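Local coordinates for protein thermotoga maritima TmcAL (Thermotoga maritima, PDB 5Y0T) that belongs to the HIGH nucleotidyl transferase family of the HUP clan and binds adenosine-5'-rp-alpha-thio-triphosphate, at residues Arg294-Leu297 with Glu298-Ala302; Phe305-Ser308 with Arg309-Leu313. All coordinates share one frame; numbering follows the deposited sequence.

Overall arrangement
Contacts 1 and 2 illustrate how two helices that follow each other in the chain are built and fitted together. Contact 1 spans nearly all of the short helix 293-300 and the two residues after it; contact 2 comes next, taking in the N-cap and first turns of helix 307-318. Their centres lie about 10 Å apart, on the same side of the chain's centre, and the two touch directly: Leu-297 and Val-300 pack on Ile-310, while Glu-298 and Lys-301 meet the ring of Phe-307. Helix 307-318 is the inner of the pair, with the side chain of Ser-308 about 10 Å from the bound adenosine-5'-rp-alpha-thio-triphosphate, and helix 293-300 backs it on the outer side.

Contact 1: Arg294-Leu297 with Glu298-Ala302; sequences RDFL and ECVKA
Phe-296 and Val-300, one helical turn apart, lie side by side and point the same way. Their apolar contact is a CH-pi interaction: CG2 of Val-300 sits over one face of the Phe-296 ring, 3.9 Å from its centroid and 18° off the normal, displaced toward the rim, with CZ of Phe-296 the nearest ring atom. With CG of Phe-296 anti to its own nitrogen (chi1 173°), the ring is swung to where Val-300 can meet its face. Phe-283 meets the same ring edge-to-face.

Backbone hydrogen bonds run i to i+4 throughout. Val-300 N reaches Phe-296 O at 3.0 Å, and Lys-301 N reaches Leu-297 O at 2.9 Å although Lys-301 itself has left helical geometry.

Arg-294 NH2 is 2.9 Å from Asp-295 OD1, but the oxygen lies well out of the guanidinium plane, making this a purely electrostatic pair. Beyond the helix, Lys-301 NZ bonds Phe-305 O and also reaches Ala-302 O, 2.7 Å away, from above that carbonyl's plane.

Cys-299 is tied by a disulfide to Cys-286, so this is the C-terminal end of an alpha-helix covalently pinned to helix 279-289.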
ATOM      1  N   ARG A 294      14.214   4.185   7.453  1.00 30.24           N
ATOM      2  CA  ARG A 294      15.659   4.320   7.613  1.00 34.72           C
ATOM      3  C   ARG A 294      16.216   3.052   8.268  1.00 32.44           C
ATOM      4  O   ARG A 294      17.209   2.494   7.811  1.00 30.54           O
ATOM      5  CB  ARG A 294      16.014   5.555   8.448  1.00 40.03           C
ATOM      6  CG  ARG A 294      17.505   5.878   8.458  1.00 51.14           C
ATOM      7  CD  ARG A 294      17.878   6.893   9.533  1.00 62.43           C
ATOM      8  NE  ARG A 294      17.749   6.333  10.878  1.00 77.25           N
ATOM      9  CZ  ARG A 294      18.671   5.572  11.466  1.00 84.65           C
ATOM     10  NH1 ARG A 294      19.798   5.271  10.829  1.00 83.60           N
ATOM     11  NH2 ARG A 294      18.464   5.107  12.693  1.00 87.05           N
ATOM     12  N   ASP A 295      15.566   2.592   9.332  1.00 30.44           N
ATOM     13  CA  ASP A 295      16.013   1.370   9.999  1.00 30.94           C
ATOM     14  C   ASP A 295      15.794   0.157   9.094  1.00 34.69           C
ATOM     15  O   ASP A 295      16.616  -0.766   9.082  1.00 36.91           O
ATOM     16  CB  ASP A 295      15.296   1.169  11.339  1.00 30.54           C
ATOM     17  CG  ASP A 295      15.719   2.185  12.390  1.00 37.31           C
ATOM     18  OD1 ASP A 295      16.725   2.897  12.170  1.00 36.29           O
ATOM     19  OD2 ASP A 295      15.050   2.270  13.442  1.00 39.35           O
ATOM     20  N   PHE A 296      14.684   0.160   8.352  1.00 29.67           N
ATOM     21  CA  PHE A 296      14.405  -0.895   7.376  1.00 30.16           C
ATOM     22  C   PHE A 296      15.563  -1.076   6.399  1.00 30.65           C
ATOM     23  O   PHE A 296      16.031  -2.190   6.176  1.00 31.65           O
ATOM     24  CB  PHE A 296      13.128  -0.578   6.590  1.00 30.69           C
ATOM     25  CG  PHE A 296      12.858  -1.528   5.446  1.00 27.85           C
ATOM     26  CD1 PHE A 296      13.154  -1.164   4.136  1.00 24.55           C
ATOM     27  CD2 PHE A 296      12.281  -2.772   5.679  1.00 27.88           C
ATOM     28  CE1 PHE A 296      12.891  -2.027   3.082  1.00 23.95           C
ATOM     29  CE2 PHE A 296      12.005  -3.644   4.621  1.00 24.24           C
ATOM     30  CZ  PHE A 296      12.321  -3.271   3.321  1.00 22.65           C
ATOM     31  N   LEU A 297      15.996   0.033   5.809  1.00 27.51           N
ATOM     32  CA  LEU A 297      17.064   0.020   4.816  1.00 30.51           C
ATOM     33  C   LEU A 297      18.351  -0.557   5.403  1.00 33.69           C
ATOM     34  O   LEU A 297      19.010  -1.391   4.776  1.00 33.68           O
ATOM     35  CB  LEU A 297      17.300   1.435   4.270  1.00 27.28           C
ATOM     36  CG  LEU A 297      16.223   1.976   3.315  1.00 31.18           C
ATOM     37  CD1 LEU A 297      16.549   3.401   2.840  1.00 32.12           C
ATOM     38  CD2 LEU A 297      16.058   1.056   2.109  1.00 26.63           C
ATOM     39  N   GLU A 298      18.695  -0.131   6.614  1.00 30.50           N
ATOM     40  CA  GLU A 298      19.881  -0.648   7.294  1.00 36.97           C
ATOM     41  C   GLU A 298      19.750  -2.140   7.605  1.00 39.24           C
ATOM     42  O   GLU A 298      20.719  -2.884   7.516  1.00 33.09           O
ATOM     43  CB  GLU A 298      20.142   0.136   8.582  1.00 40.26           C
ATOM     44  CG  GLU A 298      20.553   1.584   8.355  1.00 41.47           C
ATOM     45  CD  GLU A 298      21.968   1.716   7.792  1.00 52.18           C
ATOM     46  OE1 GLU A 298      22.769   0.753   7.899  1.00 50.17           O
ATOM     47  OE2 GLU A 298      22.278   2.791   7.241  1.00 60.33           O
ATOM     48  N   CYS A 299      18.548  -2.578   7.966  1.00 36.70           N
ATOM     49  CA  CYS A 299      18.318  -3.990   8.251  1.00 35.04           C
ATOM     50  C   CYS A 299      18.499  -4.862   7.004  1.00 29.65           C
ATOM     51  O   CYS A 299      19.098  -5.931   7.077  1.00 32.26           O
ATOM     52  CB  CYS A 299      16.915  -4.200   8.841  1.00 36.04           C
ATOM     53  SG  CYS A 299      16.464  -5.941   9.134  1.00 44.04           S
ATOM     54  N   VAL A 300      17.969  -4.421   5.866  1.00 27.25           N
ATOM     55  CA  VAL A 300      18.065  -5.201   4.632  1.00 29.35           C
ATOM     56  C   VAL A 300      19.501  -5.168   4.096  1.00 38.49           C
ATOM     57  O   VAL A 300      20.009  -6.167   3.577  1.00 33.93           O
ATOM     58  CB  VAL A 300      17.095  -4.680   3.545  1.00 30.77           C
ATOM     59  CG1 VAL A 300      17.285  -5.456   2.242  1.00 28.28           C
ATOM     60  CG2 VAL A 300      15.625  -4.770   4.024  1.00 29.97           C
ATOM     61  N   LYS A 301      20.139  -4.007   4.237  1.00 36.54           N
ATOM     62  CA  LYS A 301      21.505  -3.779   3.758  1.00 40.89           C
ATOM     63  C   LYS A 301      22.527  -4.758   4.330  1.00 37.07           C
ATOM     64  O   LYS A 301      22.547  -5.046   5.520  1.00 36.45           O
ATOM     65  CB  LYS A 301      21.954  -2.346   4.088  1.00 44.48           C
ATOM     66  CG  LYS A 301      23.435  -2.053   3.812  1.00 46.79           C
ATOM     67  CD  LYS A 301      23.619  -1.310   2.486  1.00 43.26           C
ATOM     68  CE  LYS A 301      25.092  -1.073   2.165  1.00 38.57           C
ATOM     69  NZ  LYS A 301      25.851  -2.358   2.024  1.00 38.23           N
ATOM     70  N   ALA A 302      23.386  -5.257   3.459  1.00 38.35           N
ATOM     71  CA  ALA A 302      24.529  -6.040   3.891  1.00 48.17           C
ATOM     72  C   ALA A 302      25.638  -5.791   2.900  1.00 49.18           C
ATOM     73  O   ALA A 302      25.482  -4.983   1.979  1.00 47.60           O
ATOM     74  CB  ALA A 302      24.191  -7.517   3.975  1.00 46.39           C
TER

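Contact 2: Phe305-Ser308 with Arg309-Leu313; sequences FTFS and RIRRL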
ATOM      1  N   PHE A 305      24.716  -5.899  -0.789  1.00 49.29           N
ATOM      2  CA  PHE A 305      23.673  -5.004  -1.306  1.00 39.97           C
ATOM      3  C   PHE A 305      23.987  -3.526  -1.093  1.00 39.77           C
ATOM      4  O   PHE A 305      24.340  -3.108   0.006  1.00 44.14           O
ATOM      5  CB  PHE A 305      22.323  -5.326  -0.670  1.00 32.62           C
ATOM      6  CG  PHE A 305      21.954  -6.774  -0.743  1.00 36.05           C
ATOM      7  CD1 PHE A 305      21.857  -7.415  -1.967  1.00 34.71           C
ATOM      8  CD2 PHE A 305      21.695  -7.498   0.415  1.00 37.06           C
ATOM      9  CE1 PHE A 305      21.520  -8.757  -2.036  1.00 39.58           C
ATOM     10  CE2 PHE A 305      21.348  -8.835   0.351  1.00 36.55           C
ATOM     11  CZ  PHE A 305      21.265  -9.467  -0.875  1.00 40.07           C
ATOM     12  N   THR A 306      23.885  -2.745  -2.160  1.00 35.57           N
ATOM     13  CA  THR A 306      23.951  -1.293  -2.057  1.00 36.64           C
ATOM     14  C   THR A 306      22.605  -0.703  -1.629  1.00 32.97           C
ATOM     15  O   THR A 306      21.555  -1.324  -1.817  1.00 31.77           O
ATOM     16  CB  THR A 306      24.362  -0.653  -3.379  1.00 35.19           C
ATOM     17  OG1 THR A 306      23.298  -0.810  -4.319  1.00 31.05           O
ATOM     18  CG2 THR A 306      25.629  -1.310  -3.915  1.00 40.67           C
ATOM     19  N   PHE A 307      22.637   0.489  -1.047  1.00 30.04           N
ATOM     20  CA  PHE A 307      21.407   1.169  -0.662  1.00 33.09           C
ATOM     21  C   PHE A 307      20.538   1.448  -1.883  1.00 31.48           C
ATOM     22  O   PHE A 307      19.316   1.329  -1.819  1.00 29.50           O
ATOM     23  CB  PHE A 307      21.715   2.471   0.087  1.00 33.82           C
ATOM     24  CG  PHE A 307      22.078   2.259   1.528  1.00 37.44           C
ATOM     25  CD1 PHE A 307      21.134   1.787   2.428  1.00 41.61           C
ATOM     26  CD2 PHE A 307      23.363   2.516   1.984  1.00 40.84           C
ATOM     27  CE1 PHE A 307      21.464   1.573   3.761  1.00 46.11           C
ATOM     28  CE2 PHE A 307      23.704   2.302   3.317  1.00 47.53           C
ATOM     29  CZ  PHE A 307      22.756   1.831   4.207  1.00 49.71           C
ATOM     30  N   SER A 308      21.166   1.799  -3.003  1.00 26.07           N
ATOM     31  CA  SER A 308      20.417   2.116  -4.212  1.00 28.47           C
ATOM     32  C   SER A 308      19.665   0.906  -4.753  1.00 23.09           C
ATOM     33  O   SER A 308      18.552   1.031  -5.265  1.00 30.32           O
ATOM     34  CB  SER A 308      21.345   2.675  -5.291  1.00 36.15           C
ATOM     35  OG  SER A 308      21.615   4.039  -5.046  1.00 39.19           O
ATOM     36  N   ARG A 309      20.280  -0.264  -4.649  1.00 24.86           N
ATOM     37  CA  ARG A 309      19.609  -1.483  -5.073  1.00 28.55           C
ATOM     38  C   ARG A 309      18.400  -1.738  -4.171  1.00 27.07           C
ATOM     39  O   ARG A 309      17.317  -2.040  -4.664  1.00 29.93           O
ATOM     40  CB  ARG A 309      20.561  -2.677  -5.055  1.00 29.73           C
ATOM     41  CG  ARG A 309      19.919  -3.989  -5.479  1.00 34.70           C
ATOM     42  CD  ARG A 309      20.968  -5.095  -5.577  1.00 39.17           C
ATOM     43  NE  ARG A 309      20.386  -6.410  -5.837  1.00 37.12           N
ATOM     44  CZ  ARG A 309      21.068  -7.551  -5.795  1.00 42.99           C
ATOM     45  NH1 ARG A 309      22.366  -7.549  -5.505  1.00 43.21           N
ATOM     46  NH2 ARG A 309      20.453  -8.698  -6.043  1.00 51.84           N
ATOM     47  N   ILE A 310      18.584  -1.607  -2.858  1.00 23.76           N
ATOM     48  CA  ILE A 310      17.462  -1.827  -1.939  1.00 29.18           C
ATOM     49  C   ILE A 310      16.346  -0.799  -2.147  1.00 27.49           C
ATOM     50  O   ILE A 310      15.166  -1.157  -2.178  1.00 31.09           O
ATOM     51  CB  ILE A 310      17.897  -1.788  -0.460  1.00 24.35           C
ATOM     52  CG1 ILE A 310      19.060  -2.751  -0.206  1.00 31.80           C
ATOM     53  CG2 ILE A 310      16.720  -2.151   0.440  1.00 22.76           C
ATOM     54  CD1 ILE A 310      18.824  -4.129  -0.776  1.00 38.97           C
ATOM     55  N   ARG A 311      16.712   0.477  -2.284  1.00 27.19           N
ATOM     56  CA  ARG A 311      15.721   1.527  -2.530  1.00 26.92           C
ATOM     57  C   ARG A 311      14.969   1.311  -3.848  1.00 24.60           C
ATOM     58  O   ARG A 311      13.767   1.559  -3.915  1.00 24.93           O
ATOM     59  CB  ARG A 311      16.378   2.920  -2.528  1.00 27.66           C
ATOM     60  CG  ARG A 311      16.857   3.406  -1.147  1.00 27.15           C
ATOM     61  CD  ARG A 311      17.385   4.848  -1.224  1.00 28.94           C
ATOM     62  NE  ARG A 311      18.513   4.986  -2.145  1.00 34.68           N
ATOM     63  CZ  ARG A 311      19.742   5.359  -1.793  1.00 35.41           C
ATOM     64  NH1 ARG A 311      20.033   5.647  -0.528  1.00 32.57           N
ATOM     65  NH2 ARG A 311      20.687   5.449  -2.713  1.00 38.23           N
ATOM     66  N   ARG A 312      15.670   0.874  -4.894  1.00 26.58           N
ATOM     67  CA  ARG A 312      15.002   0.554  -6.164  1.00 28.58           C
ATOM     68  C   ARG A 312      13.992  -0.571  -5.939  1.00 29.35           C
ATOM     69  O   ARG A 312      12.863  -0.494  -6.412  1.00 27.93           O
ATOM     70  CB  ARG A 312      15.999   0.142  -7.260  1.00 29.18           C
ATOM     71  CG  ARG A 312      16.683   1.299  -7.992  1.00 31.84           C
ATOM     72  CD  ARG A 312      17.545   0.815  -9.195  1.00 21.89           C
ATOM     73  NE  ARG A 312      18.708   0.047  -8.786  1.00 28.23           N
ATOM     74  CZ  ARG A 312      19.909   0.570  -8.593  1.00 28.42           C
ATOM     75  NH1 ARG A 312      20.097   1.872  -8.768  1.00 27.44           N
ATOM     76  NH2 ARG A 312      20.916  -0.203  -8.221  1.00 37.56           N
ATOM     77  N   LEU A 313      14.395  -1.613  -5.212  1.00 26.63           N
ATOM     78  CA  LEU A 313      13.478  -2.727  -4.953  1.00 27.58           C
ATOM     79  C   LEU A 313      12.226  -2.295  -4.175  1.00 26.21           C
ATOM     80  O   LEU A 313      11.148  -2.854  -4.373  1.00 26.04           O
ATOM     81  CB  LEU A 313      14.192  -3.846  -4.198  1.00 30.33           C
ATOM     82  CG  LEU A 313      15.177  -4.687  -5.017  1.00 38.42           C
ATOM     83  CD1 LEU A 313      15.866  -5.727  -4.133  1.00 32.95           C
ATOM     84  CD2 LEU A 313      14.473  -5.358  -6.177  1.00 38.26           C
TER
HETATM   85  O   HOH W   1      23.547   0.017  -7.044  1.00 36.43           O
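The guanidinium of Arg-309 and the ring of Phe-305 stand almost perpendicular, their planes 83° apart. CD1 of Phe-305 rests over one face of the guanidinium, toward its rim, whereas Arg-309 NH1 lies at the edge of the ring, in its plane, 3.6 Å from Phe-305 CD1. This is therefore not a cation-pi stack. The guanidinium lies alongside the ring edge, and its NH2 makes a salt bridge with Glu-277. The guanidinium of Arg-311 takes CB of Phe-307 over one face. That of Arg-312 has Ser-308 O over its centre, 3.6 Å above the plane, and a water in plane at its edge.

The water joins Arg-312 to Thr-306, accepting a hydrogen bond from Arg-312 NH2 and also bonding Thr-306 OG1, with 2.9 Å between the water oxygen and each of these atoms. Thr-306 is the N-cap of helix 307-318: its OG1 accepts from Arg-309 N at 3.1 Å. A chi1 of 69° places OG1 between the backbone nitrogen and the carbonyl carbon, from where it meets that first-turn N-H.

Helical bonding begins at the cap residue, whose carbonyl takes Ile-310 N, and continues with Arg-311 N donating to Phe-307 O at 2.8 Å. Ser-308 OG receives a weak bond from Arg-311 NH2 at 2.9 Å, bent to 128°. Both Arg-311 and Arg-312 fold at chi3, laying their guanidinium groups back along the preceding turn; NE of Arg-311 and NH1 of Arg-312 then bond the carbonyl oxygens of Arg-44 and Gln-43. On the buried side, CD1 of Ile-310 packs 3.7 Å from CB of Phe-305, and Leu-279 of helix 279-289 touches the Phe-305 and Arg-309 side chains.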